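Local coordinates for protein MmeI (PDB 5HR4) that cuts DNA as a type IIL restriction-modification enzyme and probably also methylates adenine in DNA, using S-adenosyl-L-methionine as donor, at residues N230-R243 and F254-P268. Sequence-based numbering, arbitrary orientation.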
ATOM      1  N   ASN A 230     -25.069   3.219 -31.417  1.00 33.54           N
ATOM      2  CA  ASN A 230     -26.152   2.465 -30.781  1.00 29.89           C
ATOM      3  C   ASN A 230     -26.576   1.280 -31.637  1.00 28.96           C
ATOM      4  O   ASN A 230     -26.783   0.174 -31.114  1.00 26.35           O
ATOM      5  CB  ASN A 230     -27.343   3.385 -30.501  1.00 26.46           C
ATOM      6  CG  ASN A 230     -28.361   2.757 -29.553  1.00 34.15           C
ATOM      7  OD1 ASN A 230     -29.379   2.180 -29.979  1.00 31.85           O
ATOM      8  ND2 ASN A 230     -28.091   2.865 -28.255  1.00 38.36           N
ATOM      9  N   THR A 231     -26.697   1.482 -32.957  1.00 29.94           N
ATOM     10  CA  THR A 231     -27.020   0.360 -33.843  1.00 34.96           C
ATOM     11  C   THR A 231     -25.859  -0.617 -33.924  1.00 31.89           C
ATOM     12  O   THR A 231     -26.070  -1.835 -34.009  1.00 32.36           O
ATOM     13  CB  THR A 231     -27.379   0.840 -35.254  1.00 36.19           C
ATOM     14  OG1 THR A 231     -28.430   1.810 -35.201  1.00 38.15           O
ATOM     15  CG2 THR A 231     -27.853  -0.331 -36.103  1.00 32.18           C
ATOM     16  N   LEU A 232     -24.627  -0.105 -33.918  1.00 30.07           N
ATOM     17  CA  LEU A 232     -23.478  -0.998 -33.885  1.00 29.19           C
ATOM     18  C   LEU A 232     -23.562  -1.906 -32.668  1.00 32.44           C
ATOM     19  O   LEU A 232     -23.471  -3.137 -32.790  1.00 33.15           O
ATOM     20  CB  LEU A 232     -22.179  -0.198 -33.898  1.00 27.20           C
ATOM     21  CG  LEU A 232     -20.860  -0.980 -33.762  1.00 30.40           C
ATOM     22  CD1 LEU A 232     -20.637  -2.063 -34.836  1.00 24.02           C
ATOM     23  CD2 LEU A 232     -19.719  -0.010 -33.757  1.00 26.87           C
ATOM     24  N   PHE A 233     -23.815  -1.324 -31.492  1.00 29.16           N
ATOM     25  CA  PHE A 233     -23.958  -2.146 -30.294  1.00 29.74           C
ATOM     26  C   PHE A 233     -25.065  -3.171 -30.445  1.00 33.08           C
ATOM     27  O   PHE A 233     -24.975  -4.262 -29.873  1.00 37.93           O
ATOM     28  CB  PHE A 233     -24.236  -1.290 -29.067  1.00 28.70           C
ATOM     29  CG  PHE A 233     -23.057  -0.494 -28.596  1.00 29.17           C
ATOM     30  CD1 PHE A 233     -21.774  -0.769 -29.060  1.00 32.29           C
ATOM     31  CD2 PHE A 233     -23.227   0.515 -27.674  1.00 24.85           C
ATOM     32  CE1 PHE A 233     -20.687  -0.039 -28.610  1.00 30.42           C
ATOM     33  CE2 PHE A 233     -22.143   1.246 -27.221  1.00 31.27           C
ATOM     34  CZ  PHE A 233     -20.874   0.966 -27.684  1.00 29.08           C
ATOM     35  N   TYR A 234     -26.116  -2.854 -31.201  1.00 30.12           N
ATOM     36  CA  TYR A 234     -27.156  -3.857 -31.380  1.00 29.81           C
ATOM     37  C   TYR A 234     -26.696  -4.950 -32.342  1.00 33.59           C
ATOM     38  O   TYR A 234     -26.932  -6.138 -32.090  1.00 31.15           O
ATOM     39  CB  TYR A 234     -28.474  -3.221 -31.844  1.00 32.02           C
ATOM     40  CG  TYR A 234     -29.405  -4.238 -32.463  1.00 36.59           C
ATOM     41  CD1 TYR A 234     -30.211  -5.066 -31.677  1.00 37.23           C
ATOM     42  CD2 TYR A 234     -29.442  -4.413 -33.846  1.00 38.80           C
ATOM     43  CE1 TYR A 234     -31.042  -6.029 -32.271  1.00 38.99           C
ATOM     44  CE2 TYR A 234     -30.267  -5.356 -34.437  1.00 37.57           C
ATOM     45  CZ  TYR A 234     -31.064  -6.156 -33.655  1.00 37.31           C
ATOM     46  OH  TYR A 234     -31.864  -7.085 -34.282  1.00 42.77           O
ATOM     47  N   VAL A 235     -26.018  -4.578 -33.438  1.00 34.16           N
ATOM     48  CA  VAL A 235     -25.546  -5.587 -34.389  1.00 28.54           C
ATOM     49  C   VAL A 235     -24.613  -6.572 -33.702  1.00 30.05           C
ATOM     50  O   VAL A 235     -24.812  -7.790 -33.779  1.00 31.92           O
ATOM     51  CB  VAL A 235     -24.854  -4.940 -35.600  1.00 29.15           C
ATOM     52  CG1 VAL A 235     -24.127  -6.022 -36.403  1.00 28.14           C
ATOM     53  CG2 VAL A 235     -25.858  -4.235 -36.473  1.00 28.08           C
ATOM     54  N   LEU A 236     -23.572  -6.065 -33.028  1.00 31.02           N
ATOM     55  CA  LEU A 236     -22.610  -6.928 -32.340  1.00 25.97           C
ATOM     56  C   LEU A 236     -23.260  -7.909 -31.360  1.00 32.24           C
ATOM     57  O   LEU A 236     -22.557  -8.804 -30.857  1.00 27.89           O
ATOM     58  CB  LEU A 236     -21.591  -6.077 -31.592  1.00 23.40           C
ATOM     59  CG  LEU A 236     -20.700  -5.156 -32.425  1.00 27.16           C
ATOM     60  CD1 LEU A 236     -19.986  -4.180 -31.507  1.00 26.24           C
ATOM     61  CD2 LEU A 236     -19.685  -5.971 -33.231  1.00 28.07           C
ATOM     62  N   ASN A 237     -24.566  -7.762 -31.065  1.00 27.41           N
ATOM     63  CA  ASN A 237     -25.307  -8.709 -30.235  1.00 27.76           C
ATOM     64  C   ASN A 237     -26.257  -9.578 -31.043  1.00 31.88           C
ATOM     65  O   ASN A 237     -26.911 -10.454 -30.464  1.00 29.58           O
ATOM     66  CB  ASN A 237     -26.111  -7.983 -29.150  1.00 26.86           C
ATOM     67  CG  ASN A 237     -26.442  -8.886 -27.936  1.00 33.02           C
ATOM     68  OD1 ASN A 237     -25.620  -9.721 -27.501  1.00 32.18           O
ATOM     69  ND2 ASN A 237     -27.648  -8.710 -27.381  1.00 21.34           N
ATOM     70  N   THR A 238     -26.346  -9.360 -32.357  1.00 29.21           N
ATOM     71  CA  THR A 238     -27.316 -10.032 -33.209  1.00 31.53           C
ATOM     72  C   THR A 238     -26.606 -11.073 -34.053  1.00 33.54           C
ATOM     73  O   THR A 238     -25.801 -10.701 -34.919  1.00 34.57           O
ATOM     74  CB  THR A 238     -28.038  -9.037 -34.120  1.00 32.44           C
ATOM     75  OG1 THR A 238     -28.800  -8.114 -33.329  1.00 34.50           O
ATOM     76  CG2 THR A 238     -28.963  -9.783 -35.072  1.00 30.24           C
ATOM     77  N   PRO A 239     -26.876 -12.362 -33.867  1.00 34.22           N
ATOM     78  CA  PRO A 239     -26.315 -13.368 -34.777  1.00 31.46           C
ATOM     79  C   PRO A 239     -26.689 -13.068 -36.220  1.00 33.38           C
ATOM     80  O   PRO A 239     -27.679 -12.393 -36.504  1.00 38.09           O
ATOM     81  CB  PRO A 239     -26.935 -14.682 -34.294  1.00 26.15           C
ATOM     82  CG  PRO A 239     -28.077 -14.281 -33.434  1.00 34.74           C
ATOM     83  CD  PRO A 239     -27.769 -12.949 -32.859  1.00 31.46           C
ATOM     84  N   GLU A 240     -25.864 -13.564 -37.138  1.00 33.36           N
ATOM     85  CA  GLU A 240     -26.037 -13.212 -38.544  1.00 38.64           C
ATOM     86  C   GLU A 240     -27.368 -13.707 -39.092  1.00 38.36           C
ATOM     87  O   GLU A 240     -27.905 -13.114 -40.034  1.00 39.34           O
ATOM     88  CB  GLU A 240     -24.863 -13.759 -39.356  1.00 39.71           C
ATOM     89  CG  GLU A 240     -23.528 -13.357 -38.721  1.00 42.68           C
ATOM     90  CD  GLU A 240     -22.420 -13.155 -39.730  1.00 59.82           C
ATOM     91  OE1 GLU A 240     -22.283 -14.011 -40.640  1.00 72.33           O
ATOM     92  OE2 GLU A 240     -21.685 -12.141 -39.604  1.00 47.07           O
ATOM     93  N   GLN A 241     -27.930 -14.766 -38.497  1.00 34.54           N
ATOM     94  CA  GLN A 241     -29.205 -15.293 -38.967  1.00 40.70           C
ATOM     95  C   GLN A 241     -30.381 -14.375 -38.636  1.00 42.64           C
ATOM     96  O   GLN A 241     -31.440 -14.500 -39.261  1.00 47.22           O
ATOM     97  CB  GLN A 241     -29.448 -16.688 -38.374  1.00 36.60           C
ATOM     98  N   LYS A 242     -30.229 -13.462 -37.676  1.00 38.41           N
ATOM     99  CA  LYS A 242     -31.329 -12.607 -37.242  1.00 38.07           C
ATOM    100  C   LYS A 242     -31.147 -11.149 -37.656  1.00 33.58           C
ATOM    101  O   LYS A 242     -31.906 -10.287 -37.205  1.00 41.03           O
ATOM    102  CB  LYS A 242     -31.519 -12.718 -35.720  1.00 36.91           C
ATOM    103  CG  LYS A 242     -31.852 -14.137 -35.257  1.00 42.76           C
ATOM    104  CD  LYS A 242     -31.767 -14.317 -33.747  1.00 42.77           C
ATOM    105  CE  LYS A 242     -32.368 -15.672 -33.330  1.00 50.58           C
ATOM    106  NZ  LYS A 242     -32.199 -15.958 -31.867  1.00 57.08           N
ATOM    107  N   ARG A 243     -30.167 -10.850 -38.501  1.00 37.70           N
ATOM    108  CA  ARG A 243     -30.008  -9.501 -39.022  1.00 32.64           C
ATOM    109  C   ARG A 243     -30.945  -9.276 -40.197  1.00 29.17           C
ATOM    110  O   ARG A 243     -31.153 -10.168 -41.024  1.00 36.19           O
ATOM    111  CB  ARG A 243     -28.566  -9.252 -39.453  1.00 26.21           C
ATOM    112  CG  ARG A 243     -27.582  -9.231 -38.299  1.00 33.86           C
ATOM    113  CD  ARG A 243     -26.109  -9.385 -38.767  1.00 34.95           C
ATOM    114  NE  ARG A 243     -25.217  -9.456 -37.619  1.00 33.28           N
ATOM    115  CZ  ARG A 243     -23.912  -9.208 -37.637  1.00 32.11           C
ATOM    116  NH1 ARG A 243     -23.288  -8.860 -38.757  1.00 30.55           N
ATOM    117  NH2 ARG A 243     -23.231  -9.298 -36.509  1.00 32.41           N
ATOM    118  N   PHE A 254     -19.627  -6.417 -39.433  1.00 33.89           N
ATOM    119  CA  PHE A 254     -19.158  -6.628 -38.066  1.00 30.94           C
ATOM    120  C   PHE A 254     -19.646  -7.965 -37.536  1.00 26.01           C
ATOM    121  O   PHE A 254     -20.812  -8.314 -37.717  1.00 32.34           O
ATOM    122  CB  PHE A 254     -19.654  -5.521 -37.138  1.00 35.02           C
ATOM    123  CG  PHE A 254     -18.959  -4.220 -37.329  1.00 29.15           C
ATOM    124  CD1 PHE A 254     -17.849  -3.899 -36.569  1.00 32.99           C
ATOM    125  CD2 PHE A 254     -19.402  -3.323 -38.274  1.00 30.85           C
ATOM    126  CE1 PHE A 254     -17.191  -2.696 -36.751  1.00 33.45           C
ATOM    127  CE2 PHE A 254     -18.753  -2.120 -38.460  1.00 33.57           C
ATOM    128  CZ  PHE A 254     -17.641  -1.808 -37.701  1.00 34.71           C
ATOM    129  N   PRO A 255     -18.794  -8.714 -36.856  1.00 30.83           N
ATOM    130  CA  PRO A 255     -19.190 -10.057 -36.417  1.00 28.42           C
ATOM    131  C   PRO A 255     -20.173  -9.982 -35.267  1.00 24.21           C
ATOM    132  O   PRO A 255     -20.301  -8.960 -34.594  1.00 31.46           O
ATOM    133  CB  PRO A 255     -17.867 -10.677 -35.959  1.00 22.10           C
ATOM    134  CG  PRO A 255     -17.082  -9.459 -35.422  1.00 23.48           C
ATOM    135  CD  PRO A 255     -17.471  -8.311 -36.322  1.00 30.00           C
ATOM    136  N   TYR A 256     -20.833 -11.105 -35.025  1.00 26.35           N
ATOM    137  CA  TYR A 256     -21.597 -11.306 -33.798  1.00 30.92           C
ATOM    138  C   TYR A 256     -20.648 -11.580 -32.625  1.00 30.27           C
ATOM    139  O   TYR A 256     -19.757 -12.439 -32.718  1.00 31.93           O
ATOM    140  CB  TYR A 256     -22.587 -12.459 -34.019  1.00 25.83           C
ATOM    141  CG  TYR A 256     -23.257 -13.042 -32.790  1.00 33.55           C
ATOM    142  CD1 TYR A 256     -24.145 -12.289 -32.019  1.00 32.81           C
ATOM    143  CD2 TYR A 256     -23.035 -14.371 -32.421  1.00 34.35           C
ATOM    144  CE1 TYR A 256     -24.768 -12.842 -30.892  1.00 34.86           C
ATOM    145  CE2 TYR A 256     -23.649 -14.929 -31.302  1.00 33.94           C
ATOM    146  CZ  TYR A 256     -24.519 -14.169 -30.538  1.00 35.74           C
ATOM    147  OH  TYR A 256     -25.123 -14.740 -29.416  1.00 28.12           O
ATOM    148  N   ILE A 257     -20.819 -10.839 -31.521  1.00 26.14           N
ATOM    149  CA  ILE A 257     -19.915 -10.926 -30.373  1.00 28.72           C
ATOM    150  C   ILE A 257     -20.623 -11.476 -29.123  1.00 31.65           C
ATOM    151  O   ILE A 257     -20.110 -12.380 -28.454  1.00 31.96           O
ATOM    152  CB  ILE A 257     -19.259  -9.558 -30.085  1.00 32.09           C
ATOM    153  CG1 ILE A 257     -18.547  -9.045 -31.333  1.00 30.66           C
ATOM    154  CG2 ILE A 257     -18.262  -9.669 -28.953  1.00 29.50           C
ATOM    155  CD1 ILE A 257     -17.199  -9.724 -31.537  1.00 31.10           C
ATOM    156  N   ASN A 258     -21.761 -10.891 -28.756  1.00 27.44           N
ATOM    157  CA  ASN A 258     -22.680 -11.376 -27.700  1.00 27.01           C
ATOM    158  C   ASN A 258     -21.983 -11.312 -26.350  1.00 30.85           C
ATOM    159  O   ASN A 258     -21.303 -10.321 -26.042  1.00 31.42           O
ATOM    160  CB  ASN A 258     -23.178 -12.732 -28.008  1.00 32.62           C
ATOM    161  CG  ASN A 258     -24.285 -13.185 -27.061  1.00 55.39           C
ATOM    162  OD1 ASN A 258     -24.575 -14.387 -27.000  1.00 77.15           O
ATOM    163  ND2 ASN A 258     -24.926 -12.229 -26.328  1.00 59.45           N
ATOM    164  N   GLY A 259     -22.150 -12.336 -25.510  1.00 32.94           N
ATOM    165  CA  GLY A 259     -21.545 -12.261 -24.195  1.00 38.53           C
ATOM    166  C   GLY A 259     -22.219 -11.225 -23.314  1.00 34.42           C
ATOM    167  O   GLY A 259     -22.857 -10.309 -23.838  1.00 32.01           O
ATOM    168  N   LYS A 260     -22.081 -11.344 -21.984  1.00 38.87           N
ATOM    169  CA  LYS A 260     -22.555 -10.320 -21.044  1.00 36.44           C
ATOM    170  C   LYS A 260     -22.166  -8.897 -21.450  1.00 33.44           C
ATOM    171  O   LYS A 260     -22.750  -7.930 -20.953  1.00 38.96           O
ATOM    172  CB  LYS A 260     -22.000 -10.629 -19.647  1.00 39.95           C
ATOM    173  CG  LYS A 260     -22.700  -9.921 -18.487  1.00 53.17           C
ATOM    174  CD  LYS A 260     -21.902 -10.114 -17.200  1.00 62.51           C
ATOM    175  CE  LYS A 260     -22.338  -9.127 -16.127  1.00 78.86           C
ATOM    176  NZ  LYS A 260     -21.474  -9.181 -14.912  1.00 75.48           N
ATOM    177  N   LEU A 261     -21.200  -8.746 -22.345  1.00 36.59           N
ATOM    178  CA  LEU A 261     -20.705  -7.428 -22.713  1.00 33.20           C
ATOM    179  C   LEU A 261     -21.657  -6.692 -23.629  1.00 27.77           C
ATOM    180  O   LEU A 261     -21.684  -5.463 -23.593  1.00 32.96           O
ATOM    181  CB  LEU A 261     -19.325  -7.544 -23.377  1.00 34.38           C
ATOM    182  CG  LEU A 261     -18.660  -6.327 -24.046  1.00 37.20           C
ATOM    183  CD1 LEU A 261     -18.457  -5.185 -23.067  1.00 31.39           C
ATOM    184  CD2 LEU A 261     -17.331  -6.713 -24.681  1.00 31.74           C
ATOM    185  N   PHE A 262     -22.456  -7.385 -24.443  1.00 27.43           N
ATOM    186  CA  PHE A 262     -23.274  -6.679 -25.429  1.00 29.68           C
ATOM    187  C   PHE A 262     -24.777  -6.911 -25.268  1.00 33.43           C
ATOM    188  O   PHE A 262     -25.569  -6.466 -26.126  1.00 26.88           O
ATOM    189  CB  PHE A 262     -22.805  -7.041 -26.844  1.00 28.28           C
ATOM    190  CG  PHE A 262     -21.559  -6.314 -27.243  1.00 31.72           C
ATOM    191  CD1 PHE A 262     -21.623  -4.994 -27.661  1.00 28.48           C
ATOM    192  CD2 PHE A 262     -20.311  -6.922 -27.134  1.00 31.50           C
ATOM    193  CE1 PHE A 262     -20.461  -4.289 -28.000  1.00 34.24           C
ATOM    194  CE2 PHE A 262     -19.148  -6.223 -27.465  1.00 33.20           C
ATOM    195  CZ  PHE A 262     -19.225  -4.900 -27.897  1.00 31.02           C
ATOM    196  N   GLU A 263     -25.196  -7.553 -24.172  1.00 30.89           N
ATOM    197  CA  GLU A 263     -26.573  -8.003 -24.072  1.00 29.02           C
ATOM    198  C   GLU A 263     -27.520  -6.876 -23.704  1.00 35.04           C
ATOM    199  O   GLU A 263     -28.688  -6.906 -24.107  1.00 41.02           O
ATOM    200  CB  GLU A 263     -26.674  -9.136 -23.057  1.00 30.87           C
ATOM    201  CG  GLU A 263     -26.580  -8.741 -21.613  1.00 41.42           C
ATOM    202  CD  GLU A 263     -26.745  -9.960 -20.717  1.00 54.84           C
ATOM    203  OE1 GLU A 263     -27.063 -11.038 -21.275  1.00 55.53           O
ATOM    204  OE2 GLU A 263     -26.553  -9.856 -19.479  1.00 59.33           O
ATOM    205  N   GLU A 264     -27.040  -5.860 -22.963  1.00 30.91           N
ATOM    206  CA  GLU A 264     -27.963  -4.863 -22.449  1.00 27.82           C
ATOM    207  C   GLU A 264     -28.112  -3.710 -23.428  1.00 30.42           C
ATOM    208  O   GLU A 264     -27.113  -3.113 -23.830  1.00 33.39           O
ATOM    209  CB  GLU A 264     -27.495  -4.326 -21.112  1.00 29.04           C
ATOM    210  CG  GLU A 264     -28.436  -3.295 -20.549  1.00 32.85           C
ATOM    211  CD  GLU A 264     -27.928  -2.668 -19.267  1.00 38.87           C
ATOM    212  OE1 GLU A 264     -26.776  -2.972 -18.884  1.00 41.50           O
ATOM    213  OE2 GLU A 264     -28.680  -1.872 -18.645  1.00 42.55           O
ATOM    214  N   PRO A 265     -29.332  -3.358 -23.825  1.00 40.35           N
ATOM    215  CA  PRO A 265     -29.514  -2.123 -24.593  1.00 39.43           C
ATOM    216  C   PRO A 265     -29.195  -0.915 -23.717  1.00 34.14           C
ATOM    217  O   PRO A 265     -29.446  -0.915 -22.509  1.00 36.01           O
ATOM    218  CB  PRO A 265     -30.998  -2.173 -24.989  1.00 31.48           C
ATOM    219  CG  PRO A 265     -31.633  -2.873 -23.832  1.00 29.51           C
ATOM    220  CD  PRO A 265     -30.628  -3.953 -23.440  1.00 34.77           C
ATOM    221  N   LEU A 266     -28.627   0.113 -24.336  1.00 30.56           N
ATOM    222  CA  LEU A 266     -28.154   1.271 -23.604  1.00 33.09           C
ATOM    223  C   LEU A 266     -28.772   2.517 -24.208  1.00 32.20           C
ATOM    224  O   LEU A 266     -28.935   2.587 -25.437  1.00 30.99           O
ATOM    225  CB  LEU A 266     -26.623   1.403 -23.665  1.00 28.20           C
ATOM    226  CG  LEU A 266     -25.796   0.553 -22.718  1.00 29.61           C
ATOM    227  CD1 LEU A 266     -24.309   0.791 -22.972  1.00 32.12           C
ATOM    228  CD2 LEU A 266     -26.160   0.835 -21.259  1.00 26.29           C
ATOM    229  N   PRO A 267     -29.102   3.513 -23.390  1.00 31.32           N
ATOM    230  CA  PRO A 267     -29.538   4.792 -23.933  1.00 30.08           C
ATOM    231  C   PRO A 267     -28.486   5.328 -24.882  1.00 29.78           C
ATOM    232  O   PRO A 267     -27.284   5.114 -24.659  1.00 31.86           O
ATOM    233  CB  PRO A 267     -29.678   5.685 -22.689  1.00 27.82           C
ATOM    234  CG  PRO A 267     -28.876   5.019 -21.635  1.00 26.98           C
ATOM    235  CD  PRO A 267     -28.936   3.555 -21.926  1.00 29.04           C
ATOM    236  N   PRO A 268     -28.894   5.980 -25.968  1.00 31.15           N
ATOM    237  CA  PRO A 268     -27.913   6.598 -26.868  1.00 27.32           C
ATOM    238  C   PRO A 268     -27.316   7.854 -26.252  1.00 31.35           C
ATOM    239  O   PRO A 268     -27.980   8.594 -25.520  1.00 40.69           O
ATOM    240  CB  PRO A 268     -28.732   6.926 -28.118  1.00 27.87           C
ATOM    241  CG  PRO A 268     -30.138   7.158 -27.572  1.00 32.48           C
ATOM    242  CD  PRO A 268     -30.289   6.277 -26.352  1.00 28.94           C
TER
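L236 meets the 254-268 segment with both its side chain and its backbone. CB lies over one face of the F262 ring, toward the rim, and CD1 comes within 3.5 Å of F262 CE1; CD2 turns the other way, to F254 CB and I257 CG1. A branched leucine suits this place because its two methyls serve different neighbours. In the V235-T238 type I beta turn, L236 O accepts I257 N at 2.8 Å and also N258 N, the latter in the carbonyl plane. N237, with CG anti to the backbone N (chi1 -157°), carries its amide to N258, whose ND2 gives OD1 a weak hydrogen bond, the amide planes 51° apart; asparagine offers the acceptor on a short chain. One turn before L236, L232 points CD1 almost straight at the centre of the F254 ring, 3.7 Å from the centroid and 10° off the normal, a CH-pi contact. F233 CD1 meets the edge of the F262 ring.

P239 sets CB over one face of the Y256 ring, 4.2 Å from its centroid, a CH-pi contact suited to a compact proline and a flat aromatic. R243 brings its guanidinium end-on to F254 O: NH1 at 2.7 Å and NH2 at 2.9 Å share this oxygen. NE bonds to T238 O, a use of arginine's several coplanar donors, while V235 CG1 covers one face and E240 CG the other, fixing the group's rotation. With an alanine here, F254 O and T238 O would probably lose these donors and a gap would open beside V235. N230 ND2 donates to L266 O.

Outside the pair, F205 packs edge-to-face on F254, and R192 of helix 183-200 forms a cation-pi contact with F233. This is loop packing against helix 225-235 and the turn that follows it, in the helicase spacer domain, with the F254 side chain about 12 Å from the bound calcium ion.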